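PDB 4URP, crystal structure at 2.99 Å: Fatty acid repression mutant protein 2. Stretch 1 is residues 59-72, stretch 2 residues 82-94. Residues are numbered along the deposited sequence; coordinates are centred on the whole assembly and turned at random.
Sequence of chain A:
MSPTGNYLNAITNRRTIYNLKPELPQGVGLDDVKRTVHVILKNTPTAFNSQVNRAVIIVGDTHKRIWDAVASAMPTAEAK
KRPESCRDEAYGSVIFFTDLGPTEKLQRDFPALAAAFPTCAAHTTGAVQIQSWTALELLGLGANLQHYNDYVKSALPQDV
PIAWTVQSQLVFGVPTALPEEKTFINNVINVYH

Stretch 1 (59-72) VGDTHKRIWDAVAS
Stretch 2 (82-94) RPESCRDEAYGSV

The most unusual feature of this contact is a very short hydrogen bond: His 63 NE2 donates to the backbone Cys 86 O at 2.3 Å, with an N-H...O angle of 160°. At 2.99 Å resolution, so short a distance deserves caution, but the direction is consistent, since the oxygen lies near the ring plane at its edge. His 63 (chi1 164°, t; chi2 87°) also carries Gly 92 over one face, with CA 3.8 Å from the ring centroid and 29° off the normal, a CH-pi contact.

Stretch 1 leaves a strand at Val 59 (phi/psi -147/176), turns through Gly 60 (62/-137) and becomes a helix reaching Ser 72. His 63 N and Thr 62 N both bond to Val 59 O at 3.1 Å. Stretch 2 is loop or turn from Arg 82 to Tyr 91, then strand from Gly 92 to Val 94; this strand runs 76° from the helix direction, with the axes 8.1 Å apart at closest approach. Val 59 and Gly 92 form an antiparallel, non-hydrogen-bonded bridge. An ideal CB on Gly 92 would fall 2.3 Å from Val 59 CG1, so glycine leaves room for that methyl.

Farther along the helix, CA atoms pair Lys 64 with Arg 87 (4.4 Å) and Trp 67 with Pro 83 (5.0 Å). Trp 67 (m, chi2 101°) receives Cys 86 (m) over one face: CB is 4.0 Å from the five-membered ring centroid, and SG 4.5 Å from the six-membered one, only 6° off its normal. Pro 83 completes an apolar patch, its CB 3.7 Å from Ala 71 CB and its CG 3.8 Å from Val 70 CG1.

Arg 87 (chi1 49°, p) packs CB 3.6 Å from Trp 67 CB. Its NH1 lies 3.9 Å from Asp 68 OD1, a long salt bridge over the guanidinium face, therefore electrostatic without a directed N-H.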

ATOM      1  N   VAL A  59     -19.994 -12.344   3.893  1.00 72.92           N
ATOM      2  CA  VAL A  59     -20.125 -13.698   3.371  1.00 64.27           C
ATOM      3  C   VAL A  59     -21.582 -14.126   3.246  1.00 69.12           C
ATOM      4  O   VAL A  59     -22.493 -13.397   3.634  1.00 78.03           O
ATOM      5  CB  VAL A  59     -19.403 -14.721   4.270  1.00 62.00           C
ATOM      6  CG1 VAL A  59     -17.919 -14.792   3.929  1.00 61.80           C
ATOM      7  CG2 VAL A  59     -19.616 -14.382   5.737  1.00 76.06           C
ATOM      8  N   GLY A  60     -21.784 -15.321   2.703  1.00 66.63           N
ATOM      9  CA  GLY A  60     -23.100 -15.922   2.609  1.00 78.58           C
ATOM     10  C   GLY A  60     -24.079 -15.134   1.768  1.00 74.68           C
ATOM     11  O   GLY A  60     -23.742 -14.643   0.693  1.00 64.32           O
ATOM     12  N   ASP A  61     -25.305 -15.017   2.265  1.00 73.97           N
ATOM     13  CA  ASP A  61     -26.355 -14.288   1.561  1.00 84.70           C
ATOM     14  C   ASP A  61     -26.249 -12.788   1.787  1.00 78.88           C
ATOM     15  O   ASP A  61     -27.074 -12.024   1.291  1.00 70.36           O
ATOM     16  CB  ASP A  61     -27.735 -14.787   1.994  1.00 83.25           C
ATOM     17  CG  ASP A  61     -28.127 -16.075   1.308  1.00 80.14           C
ATOM     18  OD1 ASP A  61     -27.645 -17.148   1.729  1.00 86.45           O
ATOM     19  OD2 ASP A  61     -28.917 -16.015   0.343  1.00 72.35           O
ATOM     20  N   THR A  62     -25.240 -12.372   2.544  1.00 82.60           N
ATOM     21  CA  THR A  62     -24.968 -10.956   2.726  1.00 77.22           C
ATOM     22  C   THR A  62     -23.941 -10.535   1.688  1.00 73.84           C
ATOM     23  O   THR A  62     -23.873  -9.369   1.301  1.00 68.75           O
ATOM     24  CB  THR A  62     -24.427 -10.660   4.130  1.00 67.67           C
ATOM     25  OG1 THR A  62     -24.689 -11.773   4.992  1.00 85.70           O
ATOM     26  CG2 THR A  62     -25.088  -9.412   4.701  1.00 62.86           C
ATOM     27  N   HIS A  63     -23.146 -11.501   1.243  1.00 69.16           N
ATOM     28  CA  HIS A  63     -22.187 -11.285   0.172  1.00 63.26           C
ATOM     29  C   HIS A  63     -22.918 -11.227  -1.158  1.00 69.31           C
ATOM     30  O   HIS A  63     -22.708 -10.317  -1.959  1.00 62.17           O
ATOM     31  CB  HIS A  63     -21.177 -12.429   0.148  1.00 61.03           C
ATOM     32  CG  HIS A  63     -20.382 -12.511  -1.118  1.00 57.36           C
ATOM     33  ND1 HIS A  63     -19.218 -11.804  -1.312  1.00 53.67           N
ATOM     34  CD2 HIS A  63     -20.588 -13.215  -2.257  1.00 54.76           C
ATOM     35  CE1 HIS A  63     -18.734 -12.070  -2.516  1.00 56.69           C
ATOM     36  NE2 HIS A  63     -19.556 -12.926  -3.107  1.00 51.60           N
ATOM     37  N   LYS A  64     -23.785 -12.208  -1.381  1.00 75.18           N
ATOM     38  CA  LYS A  64     -24.564 -12.284  -2.609  1.00 62.16           C
ATOM     39  C   LYS A  64     -25.514 -11.098  -2.732  1.00 69.81           C
ATOM     40  O   LYS A  64     -25.864 -10.687  -3.837  1.00 73.56           O
ATOM     41  CB  LYS A  64     -25.366 -13.586  -2.648  1.00 63.55           C
ATOM     42  CG  LYS A  64     -24.525 -14.851  -2.599  1.00 62.70           C
ATOM     43  CD  LYS A  64     -25.340 -16.057  -3.043  1.00 68.81           C
ATOM     44  CE  LYS A  64     -24.486 -17.312  -3.150  1.00 71.04           C
ATOM     45  NZ  LYS A  64     -24.210 -17.934  -1.822  1.00 69.26           N
ATOM     46  N   ARG A  65     -25.915 -10.547  -1.592  1.00 71.43           N
ATOM     47  CA  ARG A  65     -26.898  -9.473  -1.555  1.00 72.16           C
ATOM     48  C   ARG A  65     -26.393  -8.190  -2.201  1.00 63.64           C
ATOM     49  O   ARG A  65     -27.171  -7.433  -2.779  1.00 57.31           O
ATOM     50  CB  ARG A  65     -27.306  -9.191  -0.110  1.00 77.14           C
ATOM     51  CG  ARG A  65     -28.801  -9.205   0.130  1.00 80.64           C
ATOM     52  CD  ARG A  65     -29.102  -9.152   1.616  1.00 73.52           C
ATOM     53  NE  ARG A  65     -30.511  -9.404   1.892  1.00 84.01           N
ATOM     54  CZ  ARG A  65     -31.037 -10.616   2.028  1.00 82.10           C
ATOM     55  NH1 ARG A  65     -30.268 -11.691   1.912  1.00 84.00           N
ATOM     56  NH2 ARG A  65     -32.332 -10.756   2.278  1.00 64.15           N
ATOM     57  N   ILE A  66     -25.091  -7.947  -2.099  1.00 64.43           N
ATOM     58  CA  ILE A  66     -24.518  -6.699  -2.591  1.00 65.86           C
ATOM     59  C   ILE A  66     -24.171  -6.754  -4.073  1.00 62.93           C
ATOM     60  O   ILE A  66     -24.515  -5.847  -4.831  1.00 64.92           O
ATOM     61  CB  ILE A  66     -23.270  -6.289  -1.787  1.00 59.94           C
ATOM     62  CG1 ILE A  66     -23.651  -6.021  -0.330  1.00 63.60           C
ATOM     63  CG2 ILE A  66     -22.637  -5.045  -2.382  1.00 63.94           C
ATOM     64  CD1 ILE A  66     -24.729  -4.974  -0.174  1.00 53.86           C
ATOM     65  N   TRP A  67     -23.486  -7.813  -4.485  1.00 61.39           N
ATOM     66  CA  TRP A  67     -23.092  -7.948  -5.883  1.00 61.82           C
ATOM     67  C   TRP A  67     -24.308  -8.130  -6.784  1.00 65.22           C
ATOM     68  O   TRP A  67     -24.263  -7.818  -7.975  1.00 54.85           O
ATOM     69  CB  TRP A  67     -22.117  -9.107  -6.056  1.00 59.65           C
ATOM     70  CG  TRP A  67     -20.893  -8.986  -5.218  1.00 56.42           C
ATOM     71  CD1 TRP A  67     -20.642  -9.632  -4.048  1.00 59.70           C
ATOM     72  CD2 TRP A  67     -19.748  -8.168  -5.479  1.00 64.80           C
ATOM     73  NE1 TRP A  67     -19.412  -9.273  -3.562  1.00 51.37           N
ATOM     74  CE2 TRP A  67     -18.842  -8.374  -4.424  1.00 63.41           C
ATOM     75  CE3 TRP A  67     -19.402  -7.283  -6.504  1.00 60.24           C
ATOM     76  CZ2 TRP A  67     -17.614  -7.731  -4.361  1.00 59.55           C
ATOM     77  CZ3 TRP A  67     -18.181  -6.645  -6.439  1.00 55.74           C
ATOM     78  CH2 TRP A  67     -17.302  -6.871  -5.376  1.00 53.37           C
ATOM     79  N   ASP A  68     -25.395  -8.633  -6.207  1.00 63.67           N
ATOM     80  CA  ASP A  68     -26.654  -8.739  -6.928  1.00 67.08           C
ATOM     81  C   ASP A  68     -27.263  -7.360  -7.099  1.00 71.70           C
ATOM     82  O   ASP A  68     -28.010  -7.113  -8.044  1.00 82.20           O
ATOM     83  CB  ASP A  68     -27.631  -9.641  -6.177  1.00 64.45           C
ATOM     84  CG  ASP A  68     -29.016  -9.625  -6.781  1.00 79.56           C
ATOM     85  OD1 ASP A  68     -29.253 -10.387  -7.742  1.00 81.43           O
ATOM     86  OD2 ASP A  68     -29.865  -8.846  -6.301  1.00 79.67           O
ATOM     87  N   ALA A  69     -26.944  -6.465  -6.171  1.00 64.90           N
ATOM     88  CA  ALA A  69     -27.441  -5.098  -6.225  1.00 73.02           C
ATOM     89  C   ALA A  69     -26.634  -4.286  -7.225  1.00 73.67           C
ATOM     90  O   ALA A  69     -27.166  -3.419  -7.912  1.00 69.51           O
ATOM     91  CB  ALA A  69     -27.378  -4.460  -4.849  1.00 69.06           C
ATOM     92  N   VAL A  70     -25.341  -4.569  -7.297  1.00 67.50           N
ATOM     93  CA  VAL A  70     -24.486  -3.908  -8.268  1.00 61.34           C
ATOM     94  C   VAL A  70     -24.858  -4.379  -9.664  1.00 78.85           C
ATOM     95  O   VAL A  70     -25.059  -3.570 -10.566  1.00 81.15           O
ATOM     96  CB  VAL A  70     -22.994  -4.199  -8.005  1.00 65.77           C
ATOM     97  CG1 VAL A  70     -22.139  -3.651  -9.136  1.00 64.09           C
ATOM     98  CG2 VAL A  70     -22.570  -3.609  -6.674  1.00 51.37           C
ATOM     99  N   ALA A  71     -24.995  -5.693  -9.823  1.00 68.64           N
ATOM    100  CA  ALA A  71     -25.326  -6.291 -11.116  1.00 60.59           C
ATOM    101  C   ALA A  71     -26.758  -6.009 -11.565  1.00 70.82           C
ATOM    102  O   ALA A  71     -27.289  -6.692 -12.440  1.00 86.74           O
ATOM    103  CB  ALA A  71     -25.071  -7.789 -11.085  1.00 62.56           C
ATOM    104  N   SER A  72     -27.381  -5.010 -10.954  1.00 70.82           N
ATOM    105  CA  SER A  72     -28.684  -4.525 -11.390  1.00 72.56           C
ATOM    106  C   SER A  72     -28.550  -3.049 -11.736  1.00 78.89           C
ATOM    107  O   SER A  72     -29.334  -2.504 -12.515  1.00 78.60           O
ATOM    108  CB  SER A  72     -29.741  -4.732 -10.302  1.00 69.09           C
ATOM    109  OG  SER A  72     -29.989  -6.112 -10.089  1.00 69.52           O
ATOM    110  N   ARG A  82     -19.094  -9.768 -13.938  1.00 65.69           N
ATOM    111  CA  ARG A  82     -18.103  -9.607 -12.885  1.00 54.39           C
ATOM    112  C   ARG A  82     -18.764  -9.575 -11.503  1.00 57.30           C
ATOM    113  O   ARG A  82     -18.346 -10.306 -10.611  1.00 73.83           O
ATOM    114  CB  ARG A  82     -17.224  -8.372 -13.129  1.00 60.72           C
ATOM    115  CG  ARG A  82     -16.126  -8.179 -12.103  1.00 49.08           C
ATOM    116  CD  ARG A  82     -15.039  -9.220 -12.266  1.00 48.04           C
ATOM    117  NE  ARG A  82     -14.287  -9.014 -13.498  1.00 51.61           N
ATOM    118  CZ  ARG A  82     -13.149  -8.330 -13.563  1.00 46.66           C
ATOM    119  NH1 ARG A  82     -12.634  -7.787 -12.465  1.00 59.98           N
ATOM    120  NH2 ARG A  82     -12.523  -8.189 -14.724  1.00 60.11           N
ATOM    121  N   PRO A  83     -19.810  -8.749 -11.315  1.00 56.80           N
ATOM    122  CA  PRO A  83     -20.468  -8.836 -10.009  1.00 63.99           C
ATOM    123  C   PRO A  83     -21.213 -10.154  -9.809  1.00 65.97           C
ATOM    124  O   PRO A  83     -21.192 -10.706  -8.712  1.00 64.43           O
ATOM    125  CB  PRO A  83     -21.471  -7.679 -10.047  1.00 55.33           C
ATOM    126  CG  PRO A  83     -20.938  -6.749 -11.052  1.00 52.07           C
ATOM    127  CD  PRO A  83     -20.329  -7.613 -12.098  1.00 60.80           C
ATOM    128  N   GLU A  84     -21.862 -10.657 -10.853  1.00 65.05           N
ATOM    129  CA  GLU A  84     -22.653 -11.872 -10.709  1.00 69.39           C
ATOM    130  C   GLU A  84     -21.768 -13.109 -10.634  1.00 59.01           C
ATOM    131  O   GLU A  84     -22.195 -14.159 -10.158  1.00 63.33           O
ATOM    132  CB  GLU A  84     -23.690 -11.993 -11.826  1.00 65.70           C
ATOM    133  CG  GLU A  84     -23.194 -12.610 -13.110  1.00 74.51           C
ATOM    134  CD  GLU A  84     -24.221 -12.495 -14.216  1.00 74.96           C
ATOM    135  OE1 GLU A  84     -25.068 -11.581 -14.144  1.00 73.72           O
ATOM    136  OE2 GLU A  84     -24.192 -13.322 -15.151  1.00 83.12           O
ATOM    137  N   SER A  85     -20.531 -12.978 -11.104  1.00 57.60           N
ATOM    138  CA  SER A  85     -19.549 -14.041 -10.947  1.00 57.42           C
ATOM    139  C   SER A  85     -18.780 -13.836  -9.650  1.00 59.22           C
ATOM    140  O   SER A  85     -17.843 -14.574  -9.342  1.00 64.38           O
ATOM    141  CB  SER A  85     -18.590 -14.076 -12.133  1.00 56.10           C
ATOM    142  OG  SER A  85     -17.915 -12.837 -12.284  1.00 67.24           O
ATOM    143  N   CYS A  86     -19.185 -12.824  -8.892  1.00 58.14           N
ATOM    144  CA  CYS A  86     -18.626 -12.591  -7.567  1.00 52.37           C
ATOM    145  C   CYS A  86     -19.611 -13.035  -6.492  1.00 56.33           C
ATOM    146  O   CYS A  86     -19.214 -13.343  -5.369  1.00 67.63           O
ATOM    147  CB  CYS A  86     -18.276 -11.114  -7.375  1.00 55.98           C
ATOM    148  SG  CYS A  86     -16.676 -10.619  -8.060  1.00 72.27           S
ATOM    149  N   ARG A  87     -20.894 -13.074  -6.841  1.00 59.00           N
ATOM    150  CA  ARG A  87     -21.923 -13.487  -5.895  1.00 63.41           C
ATOM    151  C   ARG A  87     -22.404 -14.908  -6.149  1.00 62.28           C
ATOM    152  O   ARG A  87     -23.316 -15.388  -5.480  1.00 69.92           O
ATOM    153  CB  ARG A  87     -23.107 -12.518  -5.922  1.00 64.77           C
ATOM    154  CG  ARG A  87     -23.633 -12.197  -7.304  1.00 59.79           C
ATOM    155  CD  ARG A  87     -24.992 -12.820  -7.562  1.00 62.67           C
ATOM    156  NE  ARG A  87     -25.493 -12.456  -8.885  1.00 66.98           N
ATOM    157  CZ  ARG A  87     -26.641 -12.890  -9.396  1.00 65.70           C
ATOM    158  NH1 ARG A  87     -27.417 -13.709  -8.697  1.00 70.46           N
ATOM    159  NH2 ARG A  87     -27.014 -12.505 -10.607  1.00 57.85           N
ATOM    160  N   ASP A  88     -21.790 -15.585  -7.113  1.00 59.76           N
ATOM    161  CA  ASP A  88     -22.177 -16.956  -7.427  1.00 61.44           C
ATOM    162  C   ASP A  88     -20.968 -17.874  -7.516  1.00 68.22           C
ATOM    163  O   ASP A  88     -21.096 -19.051  -7.854  1.00 78.29           O
ATOM    164  CB  ASP A  88     -22.959 -17.003  -8.740  1.00 69.00           C
ATOM    165  CG  ASP A  88     -24.246 -16.215  -8.678  1.00 64.88           C
ATOM    166  OD1 ASP A  88     -24.908 -16.234  -7.620  1.00 74.37           O
ATOM    167  OD2 ASP A  88     -24.602 -15.579  -9.690  1.00 53.39           O
ATOM    168  N   GLU A  89     -19.792 -17.337  -7.212  1.00 69.61           N
ATOM    169  CA  GLU A  89     -18.563 -18.113  -7.321  1.00 75.81           C
ATOM    170  C   GLU A  89     -17.634 -17.910  -6.129  1.00 67.71           C
ATOM    171  O   GLU A  89     -16.694 -18.674  -5.930  1.00 60.40           O
ATOM    172  CB  GLU A  89     -17.831 -17.774  -8.622  1.00 67.50           C
ATOM    173  CG  GLU A  89     -18.616 -18.120  -9.873  1.00 60.25           C
ATOM    174  CD  GLU A  89     -17.822 -17.904 -11.139  1.00 64.55           C
ATOM    175  OE1 GLU A  89     -16.576 -17.964 -11.077  1.00 61.42           O
ATOM    176  OE2 GLU A  89     -18.442 -17.680 -12.199  1.00 63.58           O
ATOM    177  N   ALA A  90     -17.907 -16.887  -5.329  1.00 70.97           N
ATOM    178  CA  ALA A  90     -17.032 -16.550  -4.215  1.00 63.27           C
ATOM    179  C   ALA A  90     -17.632 -16.929  -2.868  1.00 65.67           C
ATOM    180  O   ALA A  90     -18.850 -16.927  -2.691  1.00 78.17           O
ATOM    181  CB  ALA A  90     -16.697 -15.076  -4.243  1.00 49.73           C
ATOM    182  N   TYR A  91     -16.762 -17.252  -1.919  1.00 59.28           N
ATOM    183  CA  TYR A  91     -17.198 -17.576  -0.569  1.00 65.80           C
ATOM    184  C   TYR A  91     -17.615 -16.300   0.142  1.00 61.78           C
ATOM    185  O   TYR A  91     -18.538 -16.302   0.951  1.00 65.15           O
ATOM    186  CB  TYR A  91     -16.077 -18.276   0.202  1.00 66.68           C
ATOM    187  CG  TYR A  91     -16.536 -18.962   1.471  1.00 65.02           C
ATOM    188  CD1 TYR A  91     -17.108 -20.226   1.432  1.00 67.20           C
ATOM    189  CD2 TYR A  91     -16.383 -18.351   2.709  1.00 62.90           C
ATOM    190  CE1 TYR A  91     -17.525 -20.861   2.590  1.00 68.47           C
ATOM    191  CE2 TYR A  91     -16.796 -18.979   3.874  1.00 66.68           C
ATOM    192  CZ  TYR A  91     -17.366 -20.234   3.807  1.00 77.87           C
ATOM    193  OH  TYR A  91     -17.780 -20.866   4.959  1.00 74.27           O
ATOM    194  N   GLY A  92     -16.931 -15.209  -0.177  1.00 58.86           N
ATOM    195  CA  GLY A  92     -17.238 -13.916   0.402  1.00 52.73           C
ATOM    196  C   GLY A  92     -16.327 -12.844  -0.155  1.00 52.28           C
ATOM    197  O   GLY A  92     -15.691 -13.037  -1.188  1.00 54.63           O
ATOM    198  N   SER A  93     -16.261 -11.708   0.528  1.00 58.88           N
ATOM    199  CA  SER A  93     -15.401 -10.622   0.083  1.00 60.22           C
ATOM    200  C   SER A  93     -14.972  -9.732   1.236  1.00 60.74           C
ATOM    201  O   SER A  93     -15.776  -9.365   2.089  1.00 62.19           O
ATOM    202  CB  SER A  93     -16.103  -9.780  -0.982  1.00 54.10           C
ATOM    203  OG  SER A  93     -17.113  -8.970  -0.404  1.00 53.80           O
ATOM    204  N   VAL A  94     -13.692  -9.389   1.252  1.00 57.91           N
ATOM    205  CA  VAL A  94     -13.168  -8.430   2.204  1.00 53.98           C
ATOM    206  C   VAL A  94     -13.216  -7.051   1.576  1.00 49.82           C
ATOM    207  O   VAL A  94     -12.711  -6.843   0.479  1.00 47.73           O
ATOM    208  CB  VAL A  94     -11.706  -8.737   2.569  1.00 54.86           C
ATOM    209  CG1 VAL A  94     -11.246  -7.829   3.699  1.00 51.66           C
ATOM    210  CG2 VAL A  94     -11.553 -10.194   2.949  1.00 51.19           C
TER